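Long-range contacts in alkylhalidase CmlS (Streptomyces venezuelae, PDB 3I3L), which is a flavin-dependent halogenase of chloramphenicol biosynthesis that binds FAD and carries it covalently attached: residues A[468-473]-A[554-559]; A[474-479]-A[533-538]. All blocks are in the same frame, centred on the assembly; numbering follows the deposited sequence.

Interaction 1 (A[468-473]-A[554-559])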
loop_
_atom_site.group_PDB
_atom_site.type_symbol
_atom_site.label_atom_id
_atom_site.label_comp_id
_atom_site.label_asym_id
_atom_site.label_seq_id
_atom_site.Cartn_x
_atom_site.Cartn_y
_atom_site.Cartn_z
ATOM N N LYS A 468 -10.819 7.613 -26.498
ATOM C CA LYS A 468 -10.499 7.330 -27.882
ATOM C C LYS A 468 -10.161 5.854 -28.146
ATOM O O LYS A 468 -10.514 5.322 -29.203
ATOM C CB LYS A 468 -9.365 8.248 -28.359
ATOM C CG LYS A 468 -8.698 7.812 -29.651
ATOM C CD LYS A 468 -8.512 8.945 -30.652
ATOM C CE LYS A 468 -9.611 8.846 -31.748
ATOM N NZ LYS A 468 -9.573 9.873 -32.844
ATOM N N ARG A 469 -9.481 5.192 -27.220
ATOM C CA ARG A 469 -9.053 3.804 -27.473
ATOM C C ARG A 469 -10.250 2.867 -27.357
ATOM O O ARG A 469 -10.488 2.025 -28.238
ATOM C CB ARG A 469 -7.927 3.369 -26.555
ATOM C CG ARG A 469 -6.581 3.932 -26.890
ATOM C CD ARG A 469 -5.726 3.855 -25.627
ATOM N NE ARG A 469 -4.348 4.296 -25.830
ATOM C CZ ARG A 469 -3.345 3.497 -26.192
ATOM N NH1 ARG A 469 -3.539 2.186 -26.401
ATOM N NH2 ARG A 469 -2.129 4.012 -26.357
ATOM N N LEU A 470 -11.027 3.040 -26.293
ATOM C CA LEU A 470 -12.201 2.220 -26.075
ATOM C C LEU A 470 -13.152 2.353 -27.281
ATOM O O LEU A 470 -13.726 1.352 -27.756
ATOM C CB LEU A 470 -12.912 2.621 -24.780
ATOM C CG LEU A 470 -12.224 2.198 -23.468
ATOM C CD1 LEU A 470 -12.793 2.894 -22.303
ATOM C CD2 LEU A 470 -12.386 0.677 -23.256
ATOM N N ASN A 471 -13.308 3.582 -27.786
ATOM C CA ASN A 471 -14.262 3.836 -28.886
ATOM C C ASN A 471 -13.817 3.178 -30.170
ATOM O O ASN A 471 -14.664 2.808 -30.987
ATOM C CB ASN A 471 -14.537 5.352 -29.093
ATOM C CG ASN A 471 -15.448 5.950 -28.004
ATOM O OD1 ASN A 471 -15.436 7.154 -27.762
ATOM N ND2 ASN A 471 -16.231 5.106 -27.348
ATOM N N SER A 472 -12.503 2.985 -30.318
ATOM C CA SER A 472 -11.957 2.399 -31.530
ATOM C C SER A 472 -12.120 0.884 -31.556
ATOM O O SER A 472 -11.737 0.243 -32.533
ATOM C CB SER A 472 -10.470 2.732 -31.700
ATOM O OG SER A 472 -9.713 1.954 -30.803
ATOM N N ILE A 473 -12.652 0.329 -30.475
ATOM C CA ILE A 473 -12.769 -1.110 -30.342
ATOM C C ILE A 473 -14.068 -1.599 -30.967
ATOM O O ILE A 473 -15.153 -1.463 -30.405
ATOM C CB ILE A 473 -12.695 -1.573 -28.873
ATOM C CG1 ILE A 473 -11.255 -1.365 -28.333
ATOM C CG2 ILE A 473 -13.140 -3.023 -28.725
ATOM C CD1 ILE A 473 -11.139 -1.620 -26.842
ATOM N N ILE A 554 -15.738 -1.277 -15.616
ATOM C CA ILE A 554 -15.938 -2.700 -15.788
ATOM C C ILE A 554 -15.142 -3.225 -16.997
ATOM O O ILE A 554 -14.412 -4.196 -16.877
ATOM C CB ILE A 554 -17.441 -3.048 -15.856
ATOM C CG1 ILE A 554 -18.072 -2.876 -14.474
ATOM C CG2 ILE A 554 -17.656 -4.476 -16.319
ATOM C CD1 ILE A 554 -19.550 -3.118 -14.418
ATOM N N VAL A 555 -15.212 -2.547 -18.143
ATOM C CA VAL A 555 -14.473 -3.058 -19.269
ATOM C C VAL A 555 -12.974 -2.828 -19.136
ATOM O O VAL A 555 -12.184 -3.676 -19.571
ATOM C CB VAL A 555 -15.050 -2.710 -20.739
ATOM C CG1 VAL A 555 -16.426 -2.061 -20.723
ATOM C CG2 VAL A 555 -14.058 -1.953 -21.525
ATOM N N VAL A 556 -12.567 -1.707 -18.549
ATOM C CA VAL A 556 -11.120 -1.508 -18.331
ATOM C C VAL A 556 -10.537 -2.597 -17.406
ATOM O O VAL A 556 -9.447 -3.151 -17.646
ATOM C CB VAL A 556 -10.765 -0.061 -17.822
ATOM C CG1 VAL A 556 -9.322 0.021 -17.380
ATOM C CG2 VAL A 556 -11.017 0.980 -18.931
ATOM N N ARG A 557 -11.259 -2.890 -16.342
ATOM C CA ARG A 557 -10.782 -3.920 -15.426
ATOM C C ARG A 557 -10.733 -5.290 -16.105
ATOM O O ARG A 557 -9.778 -6.017 -15.929
ATOM C CB ARG A 557 -11.612 -3.968 -14.138
ATOM C CG ARG A 557 -11.219 -2.895 -13.106
ATOM C CD ARG A 557 -9.689 -2.829 -12.989
ATOM N NE ARG A 557 -9.197 -1.663 -12.239
ATOM C CZ ARG A 557 -8.897 -0.466 -12.757
ATOM N NH1 ARG A 557 -8.437 0.493 -11.963
ATOM N NH2 ARG A 557 -9.050 -0.208 -14.049
ATOM N N LEU A 558 -11.734 -5.610 -16.917
ATOM C CA LEU A 558 -11.721 -6.892 -17.669
ATOM C C LEU A 558 -10.575 -6.956 -18.654
ATOM O O LEU A 558 -10.026 -8.035 -18.918
ATOM C CB LEU A 558 -13.064 -7.182 -18.351
ATOM C CG LEU A 558 -14.166 -7.592 -17.382
ATOM C CD1 LEU A 558 -15.571 -7.304 -17.974
ATOM C CD2 LEU A 558 -14.002 -9.064 -16.914
ATOM N N MET A 559 -10.205 -5.812 -19.198
ATOM C CA MET A 559 -9.090 -5.776 -20.104
ATOM C C MET A 559 -7.804 -6.045 -19.301
ATOM O O MET A 559 -7.037 -6.920 -19.687
ATOM C CB MET A 559 -9.037 -4.466 -20.927
ATOM C CG MET A 559 -10.153 -4.393 -22.034
ATOM S SD MET A 559 -10.313 -2.901 -23.006
ATOM C CE MET A 559 -8.960 -3.040 -24.033
#
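Leu470 and Met559 both leave their helices with CG anti to the carbonyl carbon (chi1 -74° and -73°), which turns both side chains into the interface, where they cross at a slant. The contact is helix-to-helix packing in the C-terminal domain, joining the end of helix 456-471 to helix 551-560. Three helices (519-531, 535-543, 551-560) followed by the hairpin 564-568/573-574, with strand 473-478 as the third strand, are consistent with a winged-helix-like arrangement, and helix 456-471 leans against it. Nothing polar bridges the two segments; the join is made by aliphatic carbons and one sulfur. Leu470 contributes both methyls. Its CD2 lies 3.6 Å from Val555 CG2, the two side chains sliding past each other in opposite directions, while CD1 looks toward Val556 CG2 at a looser 4.3 Å. CD2 also meets the sulfur, with Leu470 CD2 and Met559 SD 4.1 Å apart, so this one methyl faces a valine and a methionine one helical turn apart. Leu470 lies in the last turn of helix 456-471, just beyond which Ser472 OG donates back to Arg469 O at 2.7 Å. The backbone N of Ile473 then bonds to Leu470 O, and the chain turns out of the helix so that the isoleucine also faces helix 551-560. Tyr535 packs on Leu470 and Val555 and thereby ties helix 535-543 to both, while Val574 lies against Ile473 and Val576 against Val556 and Met559. Burial is modest, 151 Å² in all, but four of the five touching residues are buried. The methionine chain bends at its last torsion, and it meets the isoleucine tip to tip: Met559 CE stands 3.8 Å from Ile473 CD1, with SD at 4.1 Å from that same methyl.

Interaction 2 (A[474-479]-A[533-538])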
loop_
_atom_site.group_PDB
_atom_site.type_symbol
_atom_site.label_atom_id
_atom_site.label_comp_id
_atom_site.label_asym_id
_atom_site.label_seq_id
_atom_site.Cartn_x
_atom_site.Cartn_y
_atom_site.Cartn_z
ATOM N N THR A 474 -13.920 -2.197 -32.131
ATOM C CA THR A 474 -15.044 -2.682 -32.895
ATOM C C THR A 474 -15.224 -4.167 -32.707
ATOM O O THR A 474 -16.249 -4.720 -33.099
ATOM C CB THR A 474 -14.864 -2.346 -34.401
ATOM O OG1 THR A 474 -13.612 -2.866 -34.861
ATOM C CG2 THR A 474 -14.855 -0.821 -34.609
ATOM N N ARG A 475 -14.227 -4.834 -32.133
ATOM C CA ARG A 475 -14.382 -6.252 -31.826
ATOM C C ARG A 475 -13.707 -6.691 -30.517
ATOM O O ARG A 475 -12.509 -6.460 -30.352
ATOM C CB ARG A 475 -13.836 -7.076 -33.003
ATOM C CG ARG A 475 -13.736 -8.568 -32.733
ATOM C CD ARG A 475 -13.079 -9.256 -33.906
ATOM N NE ARG A 475 -13.001 -10.707 -33.742
ATOM C CZ ARG A 475 -12.215 -11.477 -34.502
ATOM N NH1 ARG A 475 -12.188 -12.805 -34.324
ATOM N NH2 ARG A 475 -11.436 -10.921 -35.440
ATOM N N PHE A 476 -14.460 -7.331 -29.615
ATOM C CA PHE A 476 -13.875 -7.894 -28.387
ATOM C C PHE A 476 -13.800 -9.406 -28.494
ATOM O O PHE A 476 -14.731 -10.023 -28.993
ATOM C CB PHE A 476 -14.720 -7.573 -27.117
ATOM C CG PHE A 476 -14.465 -6.218 -26.509
ATOM C CD1 PHE A 476 -13.221 -5.891 -26.010
ATOM C CD2 PHE A 476 -15.495 -5.272 -26.414
ATOM C CE1 PHE A 476 -12.982 -4.659 -25.408
ATOM C CE2 PHE A 476 -15.273 -4.029 -25.845
ATOM C CZ PHE A 476 -14.008 -3.720 -25.326
ATOM N N LYS A 477 -12.739 -10.001 -27.944
ATOM C CA LYS A 477 -12.666 -11.461 -27.696
ATOM C C LYS A 477 -12.607 -11.805 -26.195
ATOM O O LYS A 477 -11.991 -11.077 -25.368
ATOM C CB LYS A 477 -11.412 -12.025 -28.332
ATOM C CG LYS A 477 -11.332 -11.821 -29.850
ATOM C CD LYS A 477 -10.063 -12.593 -30.373
ATOM C CE LYS A 477 -9.947 -12.552 -31.879
ATOM N NZ LYS A 477 -8.512 -12.752 -32.280
ATOM N N TRP A 478 -13.239 -12.895 -25.829
ATOM C CA TRP A 478 -13.206 -13.355 -24.440
ATOM C C TRP A 478 -12.154 -14.461 -24.335
ATOM O O TRP A 478 -11.912 -15.187 -25.310
ATOM C CB TRP A 478 -14.574 -13.881 -24.050
ATOM C CG TRP A 478 -14.764 -14.351 -22.657
ATOM C CD1 TRP A 478 -14.808 -15.655 -22.235
ATOM C CD2 TRP A 478 -14.988 -13.542 -21.484
ATOM N NE1 TRP A 478 -15.029 -15.690 -20.882
ATOM C CE2 TRP A 478 -15.155 -14.414 -20.404
ATOM C CE3 TRP A 478 -15.087 -12.175 -21.263
ATOM C CZ2 TRP A 478 -15.391 -13.960 -19.098
ATOM C CZ3 TRP A 478 -15.325 -11.718 -19.986
ATOM C CH2 TRP A 478 -15.489 -12.598 -18.917
ATOM N N THR A 479 -11.535 -14.572 -23.165
ATOM C CA THR A 479 -10.476 -15.567 -22.930
ATOM C C THR A 479 -11.126 -16.826 -22.364
ATOM O O THR A 479 -11.689 -16.809 -21.259
ATOM C CB THR A 479 -9.366 -15.050 -21.970
ATOM O OG1 THR A 479 -8.832 -13.800 -22.452
ATOM C CG2 THR A 479 -8.209 -16.069 -21.864
ATOM N N PHE A 533 -18.913 -8.937 -30.327
ATOM C CA PHE A 533 -19.282 -7.550 -30.557
ATOM C C PHE A 533 -18.253 -6.583 -29.954
ATOM O O PHE A 533 -17.345 -6.999 -29.231
ATOM C CB PHE A 533 -20.713 -7.223 -30.102
ATOM C CG PHE A 533 -21.057 -7.672 -28.726
ATOM C CD1 PHE A 533 -20.516 -7.024 -27.608
ATOM C CD2 PHE A 533 -21.965 -8.702 -28.515
ATOM C CE1 PHE A 533 -20.826 -7.432 -26.343
ATOM C CE2 PHE A 533 -22.305 -9.109 -27.216
ATOM C CZ PHE A 533 -21.732 -8.462 -26.127
ATOM N N GLY A 534 -18.392 -5.301 -30.286
ATOM C CA GLY A 534 -17.451 -4.276 -29.889
ATOM C C GLY A 534 -17.862 -3.482 -28.651
ATOM O O GLY A 534 -18.862 -3.793 -27.977
ATOM N N TYR A 535 -17.090 -2.444 -28.374
ATOM C CA TYR A 535 -17.324 -1.566 -27.205
ATOM C C TYR A 535 -18.743 -0.981 -27.142
ATOM O O TYR A 535 -19.415 -1.080 -26.116
ATOM C CB TYR A 535 -16.334 -0.406 -27.230
ATOM C CG TYR A 535 -16.444 0.494 -26.014
ATOM C CD1 TYR A 535 -16.234 -0.025 -24.718
ATOM C CD2 TYR A 535 -16.716 1.866 -26.159
ATOM C CE1 TYR A 535 -16.308 0.783 -23.595
ATOM C CE2 TYR A 535 -16.793 2.692 -25.050
ATOM C CZ TYR A 535 -16.591 2.140 -23.775
ATOM O OH TYR A 535 -16.685 2.917 -22.682
ATOM N N LYS A 536 -19.213 -0.396 -28.250
ATOM C CA LYS A 536 -20.533 0.221 -28.252
ATOM C C LYS A 536 -21.618 -0.746 -27.777
ATOM O O LYS A 536 -22.463 -0.383 -26.976
ATOM C CB LYS A 536 -20.864 0.797 -29.653
ATOM C CG LYS A 536 -20.058 2.053 -30.000
ATOM C CD LYS A 536 -20.168 2.368 -31.512
ATOM C CE LYS A 536 -19.308 3.592 -31.851
ATOM N NZ LYS A 536 -19.509 4.034 -33.257
ATOM N N THR A 537 -21.600 -1.986 -28.267
ATOM C CA THR A 537 -22.601 -2.931 -27.852
ATOM C C THR A 537 -22.436 -3.275 -26.377
ATOM O O THR A 537 -23.407 -3.405 -25.629
ATOM C CB THR A 537 -22.547 -4.256 -28.667
ATOM O OG1 THR A 537 -22.827 -4.007 -30.067
ATOM C CG2 THR A 537 -23.594 -5.240 -28.080
ATOM N N LEU A 538 -21.201 -3.481 -25.955
ATOM C CA LEU A 538 -20.955 -3.837 -24.555
ATOM C C LEU A 538 -21.491 -2.744 -23.584
ATOM O O LEU A 538 -22.216 -3.030 -22.631
ATOM C CB LEU A 538 -19.461 -4.073 -24.349
ATOM C CG LEU A 538 -19.042 -4.572 -22.956
ATOM C CD1 LEU A 538 -19.953 -5.644 -22.386
ATOM C CD2 LEU A 538 -17.619 -5.058 -23.044
#
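Phe533 begins the contact through its carbonyl: its O accepts the backbone N of Phe476 at 2.9 Å, with an N-H...O angle of 149° and the donor well above the carbonyl plane. The same O lies 3.4 Å from Phe476 CB, at the edge of the phenyl ring. Phe476 CG is anti to its carbonyl carbon (chi1 -83°), which places the ring beside Gly534, Tyr535 and Leu538. Gly534, the N-cap of helix 535-543, brings its CA to 3.5 Å from Thr474 O, a closeness that the lack of a side chain allows. Here strand 473-478 carries a classic beta bulge, Thr474 and Arg475 both facing Tyr567, and Arg475 salt-bridges to Glu532. Tyr535 follows, its CA 3.5 Å from Phe476 CE2, an atom that also sits at the edge of the tyrosine ring. One turn on, Leu538 CD2 approaches that same CE2 obliquely at 3.8 Å. An alanine at Phe476 would keep the backbone bond but is likely to leave Tyr535 and Leu538 without their shared aromatic partner, opening a gap at the start of the helix. Strand and helix are thus joined by two unlike means: one backbone hydrogen bond holds the residue before the N-cap to the strand, and the phenyl ring packs against the first turn.

Both contacts belong to the C-terminal domain, their centres about 9 Å apart, and both lie away from the residues that bind FAD. Along the chain interaction 2 is nested inside the loop closed by interaction 1: helix 456-471 runs directly into strand 473-478, and helix 535-543 is followed by helix 551-560. The two contacts touch at Tyr535, whose N probably hydrogen-bonds to Ile473 O, 3.0 Å away, while its ring packs beside Asn471. Leu538 also reaches Val555, CD2 to CG1 at 4.0 Å. The unit 456-478, whose strand is an outer strand of the three-stranded sheet, is thus held against both helices.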